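Local coordinates for trichothecene 3-O-acetyltransferase (PDB 2RKV), which catalyses transfer of an acetyl group from acetyl-coenzyme A to the 3-hydroxyl of trichothecene mycotoxins, as a member of the BAHD acyltransferase superfamily, at residues 51-54 and 55-58; 141-145 and 146-150; 263-266 and 267-271. All coordinates share one frame; numbering follows the deposited sequence.

Three local contacts follow one another along the chain, neither nesting nor crossing, and none closes a long loop. Interaction 1 folds the chain back where helix 35-52 gives way to strand 59-63. Interaction 2 closes the hairpin between strands 137-144 and 147-155, inside the mixed five-stranded sheet. The same helix 35-52 serves both: its C-terminal end leads into interaction 1, while its earlier turns cover one face of the hairpin, although the two contacts stay about 13 Å apart at their nearest atoms. Interaction 3 comes much later, within helix 261-277 beside the coenzyme A site, and lies across the centre of the chain from interaction 1.

Interaction 1. Residues 51-54 and 55-58; sequences EAVP and WVAG
One face of the Trp55 indole is covered by two valine methyls, Val53 CG1 and Val56 CG1, both displaced toward the rim of the ring system. Val53 CG1 makes a CH-pi contact with the five-membered ring, 3.6 Å from Val53 CG1 to the Trp55 ring centroid, and its closest approach is tight, 3.2 Å to Trp55 NE1. Val53 and Trp55 run side by side and point the same way. The valine presents CG1 because this branch lies anti to its backbone N (chi1 -175°), while the indole turns over it with Trp55 CG lodged between backbone N and carbonyl carbon (chi1 66°), the crowded position for a first torsion. Val56 CG1 completes the apolar cluster at 3.9 Å from Val53 CG1. The indole nitrogen, Trp55 NE1, is hydrogen-bonded to Met188 O, and Arg192 adds a cation-pi interaction with the ring.

The backbone shows how a short 3-10 segment can follow a helix after a single non-helical residue. Val53 is the first residue to leave helical torsions after helix 35-52, and two i to i+3 bonds then wind the chain: Val56 N to Val53 O, 3.2 Å, and Ala57 N to Pro54 O, 3.1 Å. In both, the donor stands above the carbonyl plane. Gly58 N extends the series to Trp55 O. The turn thus folds back on the helix it leaves, with Val56 against Phe49 and Ser50 and Ala57 against Ser50, while Gly58, just ahead of strand 59-63, bonds through its backbone to Val136, just ahead of strand 137-144.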
loop_
_atom_site.group_PDB
_atom_site.type_symbol
_atom_site.label_atom_id
_atom_site.label_comp_id
_atom_site.label_asym_id
_atom_site.label_seq_id
_atom_site.Cartn_x
_atom_site.Cartn_y
_atom_site.Cartn_z
ATOM N N GLU A 51 -26.097 -0.851 -1.940
ATOM C CA GLU A 51 -27.374 -0.452 -1.363
ATOM C C GLU A 51 -27.173 0.063 0.059
ATOM O O GLU A 51 -27.752 1.088 0.438
ATOM C CB GLU A 51 -28.374 -1.612 -1.415
ATOM C CG GLU A 51 -28.837 -1.912 -2.831
ATOM C CD GLU A 51 -29.620 -3.206 -2.954
ATOM O OE1 GLU A 51 -29.450 -4.108 -2.100
ATOM O OE2 GLU A 51 -30.398 -3.324 -3.924
ATOM N N ALA A 52 -26.320 -0.627 0.821
ATOM C CA ALA A 52 -26.011 -0.246 2.200
ATOM C C ALA A 52 -25.173 1.039 2.300
ATOM O O ALA A 52 -25.440 1.896 3.146
ATOM C CB ALA A 52 -25.314 -1.399 2.918
ATOM N N VAL A 53 -24.157 1.151 1.441
ATOM C CA VAL A 53 -23.219 2.277 1.447
ATOM C C VAL A 53 -23.031 2.758 0.010
ATOM O O VAL A 53 -22.067 2.373 -0.668
ATOM C CB VAL A 53 -21.863 1.878 2.096
ATOM C CG1 VAL A 53 -20.930 3.083 2.212
ATOM C CG2 VAL A 53 -22.097 1.251 3.485
ATOM N N PRO A 54 -23.987 3.567 -0.488
ATOM C CA PRO A 54 -23.980 4.009 -1.886
ATOM C C PRO A 54 -22.654 4.590 -2.402
ATOM O O PRO A 54 -22.318 4.373 -3.573
ATOM C CB PRO A 54 -25.119 5.033 -1.934
ATOM C CG PRO A 54 -26.097 4.499 -0.897
ATOM C CD PRO A 54 -25.191 4.039 0.226
ATOM N N TRP A 55 -21.890 5.283 -1.555
ATOM C CA TRP A 55 -20.696 5.963 -2.061
ATOM C C TRP A 55 -19.615 5.023 -2.594
ATOM O O TRP A 55 -18.772 5.455 -3.382
ATOM C CB TRP A 55 -20.124 6.987 -1.067
ATOM C CG TRP A 55 -19.569 6.415 0.209
ATOM C CD1 TRP A 55 -20.144 6.456 1.454
ATOM C CD2 TRP A 55 -18.297 5.765 0.375
ATOM N NE1 TRP A 55 -19.313 5.856 2.381
ATOM C CE2 TRP A 55 -18.180 5.416 1.745
ATOM C CE3 TRP A 55 -17.250 5.432 -0.501
ATOM C CZ2 TRP A 55 -17.056 4.748 2.258
ATOM C CZ3 TRP A 55 -16.131 4.766 0.009
ATOM C CH2 TRP A 55 -16.049 4.429 1.377
ATOM N N VAL A 56 -19.643 3.749 -2.193
ATOM C CA VAL A 56 -18.621 2.805 -2.693
ATOM C C VAL A 56 -18.701 2.628 -4.224
ATOM O O VAL A 56 -17.723 2.243 -4.859
ATOM C CB VAL A 56 -18.645 1.414 -1.974
ATOM C CG1 VAL A 56 -18.452 1.584 -0.462
ATOM C CG2 VAL A 56 -19.938 0.631 -2.284
ATOM N N ALA A 57 -19.870 2.909 -4.797
ATOM C CA ALA A 57 -20.077 2.828 -6.248
ATOM C C ALA A 57 -19.768 4.149 -6.962
ATOM O O ALA A 57 -19.991 4.274 -8.168
ATOM C CB ALA A 57 -21.520 2.375 -6.554
ATOM N N GLY A 58 -19.247 5.121 -6.216
ATOM C CA GLY A 58 -19.012 6.460 -6.741
ATOM C C GLY A 58 -17.683 6.612 -7.463
ATOM O O GLY A 58 -16.982 5.627 -7.720
#

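Interaction 2. Residues 141-145 and 146-150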
loop_
_atom_site.group_PDB
_atom_site.type_symbol
_atom_site.label_atom_id
_atom_site.label_comp_id
_atom_site.label_asym_id
_atom_site.label_seq_id
_atom_site.Cartn_x
_atom_site.Cartn_y
_atom_site.Cartn_z
ATOM N N LEU A 141 -12.397 -10.325 -11.543
ATOM C CA LEU A 141 -12.392 -11.756 -11.261
ATOM C C LEU A 141 -11.730 -12.433 -12.447
ATOM O O LEU A 141 -12.240 -12.348 -13.553
ATOM C CB LEU A 141 -13.820 -12.297 -11.118
ATOM C CG LEU A 141 -14.596 -11.862 -9.872
ATOM C CD1 LEU A 141 -16.071 -12.289 -9.961
ATOM C CD2 LEU A 141 -13.952 -12.411 -8.606
ATOM N N ASN A 142 -10.605 -13.099 -12.200
ATOM C CA ASN A 142 -9.855 -13.779 -13.255
ATOM C C ASN A 142 -9.948 -15.283 -13.058
ATOM O O ASN A 142 -9.482 -15.799 -12.038
ATOM C CB ASN A 142 -8.381 -13.365 -13.215
ATOM C CG ASN A 142 -8.189 -11.867 -13.308
ATOM O OD1 ASN A 142 -8.197 -11.294 -14.401
ATOM N ND2 ASN A 142 -8.003 -11.216 -12.152
ATOM N N PHE A 143 -10.550 -15.992 -14.015
ATOM C CA PHE A 143 -10.530 -17.451 -13.970
ATOM C C PHE A 143 -9.190 -17.930 -14.514
ATOM O O PHE A 143 -8.825 -17.587 -15.635
ATOM C CB PHE A 143 -11.625 -18.104 -14.836
ATOM C CG PHE A 143 -13.008 -17.538 -14.658
ATOM C CD1 PHE A 143 -13.406 -16.874 -13.495
ATOM C CD2 PHE A 143 -13.931 -17.713 -15.672
ATOM C CE1 PHE A 143 -14.700 -16.382 -13.366
ATOM C CE2 PHE A 143 -15.226 -17.231 -15.554
ATOM C CZ PHE A 143 -15.609 -16.554 -14.401
ATOM N N ILE A 144 -8.456 -18.711 -13.731
ATOM C CA ILE A 144 -7.240 -19.342 -14.240
ATOM C C ILE A 144 -7.368 -20.856 -14.083
ATOM O O ILE A 144 -8.245 -21.347 -13.352
ATOM C CB ILE A 144 -5.964 -18.823 -13.523
ATOM C CG1 ILE A 144 -5.942 -19.296 -12.058
ATOM C CG2 ILE A 144 -5.853 -17.289 -13.663
ATOM C CD1 ILE A 144 -4.604 -19.046 -11.336
ATOM N N LYS A 145 -6.517 -21.606 -14.776
ATOM C CA LYS A 145 -6.579 -23.051 -14.659
ATOM C C LYS A 145 -6.454 -23.427 -13.184
ATOM O O LYS A 145 -5.450 -23.102 -12.534
ATOM C CB LYS A 145 -5.490 -23.724 -15.492
ATOM C CG LYS A 145 -5.535 -25.242 -15.404
ATOM C CD LYS A 145 -4.480 -25.882 -16.292
ATOM C CE LYS A 145 -4.522 -27.399 -16.150
ATOM N NZ LYS A 145 -3.542 -28.066 -17.060
ATOM N N GLY A 146 -7.499 -24.062 -12.661
ATOM C CA GLY A 146 -7.524 -24.542 -11.287
ATOM C C GLY A 146 -7.680 -23.473 -10.219
ATOM O O GLY A 146 -7.496 -23.748 -9.026
ATOM N N GLY A 147 -8.041 -22.255 -10.618
ATOM C CA GLY A 147 -8.058 -21.169 -9.643
ATOM C C GLY A 147 -8.857 -19.932 -9.987
ATOM O O GLY A 147 -9.520 -19.849 -11.033
ATOM N N LEU A 148 -8.795 -18.970 -9.076
ATOM C CA LEU A 148 -9.441 -17.681 -9.248
ATOM C C LEU A 148 -8.507 -16.627 -8.678
ATOM O O LEU A 148 -7.976 -16.806 -7.575
ATOM C CB LEU A 148 -10.769 -17.656 -8.479
ATOM C CG LEU A 148 -11.507 -16.320 -8.374
ATOM C CD1 LEU A 148 -12.222 -16.015 -9.681
ATOM C CD2 LEU A 148 -12.493 -16.344 -7.200
ATOM N N ILE A 149 -8.290 -15.548 -9.423
ATOM C CA ILE A 149 -7.579 -14.390 -8.878
ATOM C C ILE A 149 -8.555 -13.235 -8.784
ATOM O O ILE A 149 -9.092 -12.786 -9.800
ATOM C CB ILE A 149 -6.348 -13.976 -9.738
ATOM C CG1 ILE A 149 -5.328 -15.115 -9.800
ATOM C CG2 ILE A 149 -5.711 -12.679 -9.185
ATOM C CD1 ILE A 149 -4.248 -14.901 -10.849
ATOM N N LEU A 150 -8.783 -12.771 -7.558
ATOM C CA LEU A 150 -9.610 -11.600 -7.324
ATOM C C LEU A 150 -8.690 -10.409 -7.135
ATOM O O LEU A 150 -7.836 -10.429 -6.255
ATOM C CB LEU A 150 -10.473 -11.786 -6.070
ATOM C CG LEU A 150 -11.148 -10.519 -5.517
ATOM C CD1 LEU A 150 -12.087 -9.876 -6.544
ATOM C CD2 LEU A 150 -11.885 -10.806 -4.220
#
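Leu141 CD2 meets two leucines of the returning strand, Leu150 CD1 at 3.8 Å and Leu148 CD1 at 4.1 Å. The same Leu148 CD1 also arrives at the edge of the Phe143 ring, near its plane, 4.1 Å from Phe143 CD1. Leu148 CG stands anti to the backbone N (chi1 172°), which brings CD1, the branch that makes these contacts, toward the neighbouring strand. Helix 35-52 covers this face of the sheet: Phe42 touches Leu141 and Leu150, Ile38 touches Leu148, and Tyr35 stacks on Phe143. The opposite face holds Ile144 and Ile149, whose side chains cross obliquely with Ile144 CG2 4.0 Å from Ile149 CD1.

These residues form a tight antiparallel hairpin in which Leu141 with Leu150 and Phe143 with Leu148 are non-hydrogen-bonded pairs, whereas Asn142 with Ile149 and Ile144 with Gly147 are hydrogen-bonded. A type II turn from Ile144 to Gly147 joins the strands, with Lys145 and Gly146 at its corners; the positive phi of Gly146 (74°) is the one such a turn requires there. Gly147 N reaches Ile144 O at 2.9 Å, and Gly147 O, which receives Ile144 N, also accepts a bond from Tyr35 OH.

Farther from the turn, Ile149 O is gripped twice by one residue: Asn142 N at 2.9 Å and Asn142 ND2 at 3.0 Å approach from opposite faces of its carbonyl plane. The buried amide is held at its other positions too, Asn142 ND2 also donating to Ile116 O and Asn142 OD1 accepting from Gln140 NE2.

Interaction 3. Residues 263-266 and 267-271; sequences DALS and AFIWK
In the opening turns of helix 261-277, which begins at the coenzyme A site, Leu265 and Ile269 illustrate how residues four apart pack along one flank of a helix. Ile269 CD1 approaches the branch point of the leucine, 4.0 Å from Leu265 CG, and lies equally close to Leu265 CD1. The geometry follows from different first torsions: Leu265 CG is anti to the backbone N (chi1 -177°), which lets CD1 reach on toward the later turn, whereas Ile269 CG1 lies beside its own N (chi1 -70°) and leans back over Leu265 O, with 3.4 Å between Ile269 CG1 and that oxygen. Leu265 CD1 also reaches Phe268 CD2, more loosely, at 4.3 Å.

Regular i+4 to i backbone bonds hold the helix, from Ala267 N to Asp263 O (2.8 Å) through to Trp270 N to Ser266 O (3.1 Å). The helix is buried on several sides: Leu265 packs on Met241 and Leu244 of helix 238-249, Ile269 on Met412 and Phe414 of strand 411-414, and Ala267 on helix 327-335.

The buried polar groups elsewhere around the helix find partners. Ser266 OG bonds back to Asp262 O, and Trp270 NE1 to Thr287 OG1. Asp263, whose side chain comes to about 4 Å from the bound coenzyme A, forms salt bridges from OD2 to Arg335 NE and from OD1 to Arg291 NH2, two arginines that line the same cofactor pocket.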
loop_
_atom_site.group_PDB
_atom_site.type_symbol
_atom_site.label_atom_id
_atom_site.label_comp_id
_atom_site.label_asym_id
_atom_site.label_seq_id
_atom_site.Cartn_x
_atom_site.Cartn_y
_atom_site.Cartn_z
ATOM N N ASP A 263 9.500 -3.483 12.448
ATOM C CA ASP A 263 10.698 -2.639 12.596
ATOM C C ASP A 263 11.970 -3.372 12.157
ATOM O O ASP A 263 12.812 -2.827 11.429
ATOM C CB ASP A 263 10.924 -2.266 14.062
ATOM C CG ASP A 263 9.912 -1.270 14.609
ATOM O OD1 ASP A 263 9.168 -0.621 13.836
ATOM O OD2 ASP A 263 9.863 -1.158 15.851
ATOM N N ALA A 264 12.112 -4.607 12.629
ATOM C CA ALA A 264 13.324 -5.399 12.399
ATOM C C ALA A 264 13.517 -5.703 10.910
ATOM O O ALA A 264 14.612 -5.534 10.367
ATOM C CB ALA A 264 13.288 -6.679 13.236
ATOM N N LEU A 265 12.447 -6.130 10.240
ATOM C CA LEU A 265 12.539 -6.396 8.804
ATOM C C LEU A 265 12.800 -5.116 8.019
ATOM O O LEU A 265 13.611 -5.095 7.094
ATOM C CB LEU A 265 11.278 -7.096 8.276
ATOM C CG LEU A 265 11.357 -7.466 6.784
ATOM C CD1 LEU A 265 12.626 -8.259 6.433
ATOM C CD2 LEU A 265 10.101 -8.197 6.295
ATOM N N SER A 266 12.098 -4.043 8.379
ATOM C CA SER A 266 12.318 -2.753 7.735
ATOM C C SER A 266 13.798 -2.337 7.867
ATOM O O SER A 266 14.423 -1.920 6.881
ATOM C CB SER A 266 11.381 -1.691 8.315
ATOM O OG SER A 266 10.014 -2.057 8.116
ATOM N N ALA A 267 14.344 -2.482 9.073
ATOM C CA ALA A 267 15.744 -2.124 9.347
ATOM C C ALA A 267 16.720 -2.989 8.548
ATOM O O ALA A 267 17.720 -2.485 8.011
ATOM C CB ALA A 267 16.033 -2.248 10.834
ATOM N N PHE A 268 16.423 -4.286 8.477
ATOM C CA PHE A 268 17.256 -5.254 7.772
ATOM C C PHE A 268 17.321 -4.913 6.283
ATOM O O PHE A 268 18.370 -5.030 5.643
ATOM C CB PHE A 268 16.702 -6.669 7.994
ATOM C CG PHE A 268 17.484 -7.749 7.310
ATOM C CD1 PHE A 268 18.739 -8.131 7.786
ATOM C CD2 PHE A 268 16.957 -8.403 6.193
ATOM C CE1 PHE A 268 19.462 -9.147 7.147
ATOM C CE2 PHE A 268 17.668 -9.419 5.551
ATOM C CZ PHE A 268 18.929 -9.785 6.027
ATOM N N ILE A 269 16.195 -4.472 5.737
ATOM C CA ILE A 269 16.145 -4.081 4.329
ATOM C C ILE A 269 16.951 -2.805 4.066
ATOM O O ILE A 269 17.714 -2.745 3.090
ATOM C CB ILE A 269 14.681 -3.979 3.823
ATOM C CG1 ILE A 269 14.076 -5.386 3.736
ATOM C CG2 ILE A 269 14.629 -3.313 2.459
ATOM C CD1 ILE A 269 12.551 -5.402 3.570
ATOM N N TRP A 270 16.801 -1.803 4.937
ATOM C CA TRP A 270 17.553 -0.551 4.808
ATOM C C TRP A 270 19.050 -0.842 4.876
ATOM O O TRP A 270 19.830 -0.340 4.057
ATOM C CB TRP A 270 17.152 0.439 5.904
ATOM C CG TRP A 270 17.610 1.863 5.684
ATOM C CD1 TRP A 270 18.141 2.410 4.539
ATOM C CD2 TRP A 270 17.516 2.933 6.630
ATOM N NE1 TRP A 270 18.394 3.756 4.732
ATOM C CE2 TRP A 270 18.022 4.099 6.006
ATOM C CE3 TRP A 270 17.059 3.018 7.957
ATOM C CZ2 TRP A 270 18.083 5.341 6.666
ATOM C CZ3 TRP A 270 17.118 4.248 8.608
ATOM C CH2 TRP A 270 17.631 5.392 7.963
ATOM N N LYS A 271 19.432 -1.687 5.829
ATOM C CA LYS A 271 20.837 -2.065 6.014
ATOM C C LYS A 271 21.376 -2.832 4.802
ATOM O O LYS A 271 22.471 -2.526 4.299
ATOM C CB LYS A 271 20.984 -2.887 7.293
ATOM C CG LYS A 271 22.421 -3.308 7.618
ATOM C CD LYS A 271 22.491 -4.048 8.953
ATOM C CE LYS A 271 21.868 -3.254 10.117
ATOM N NZ LYS A 271 22.391 -1.864 10.311
#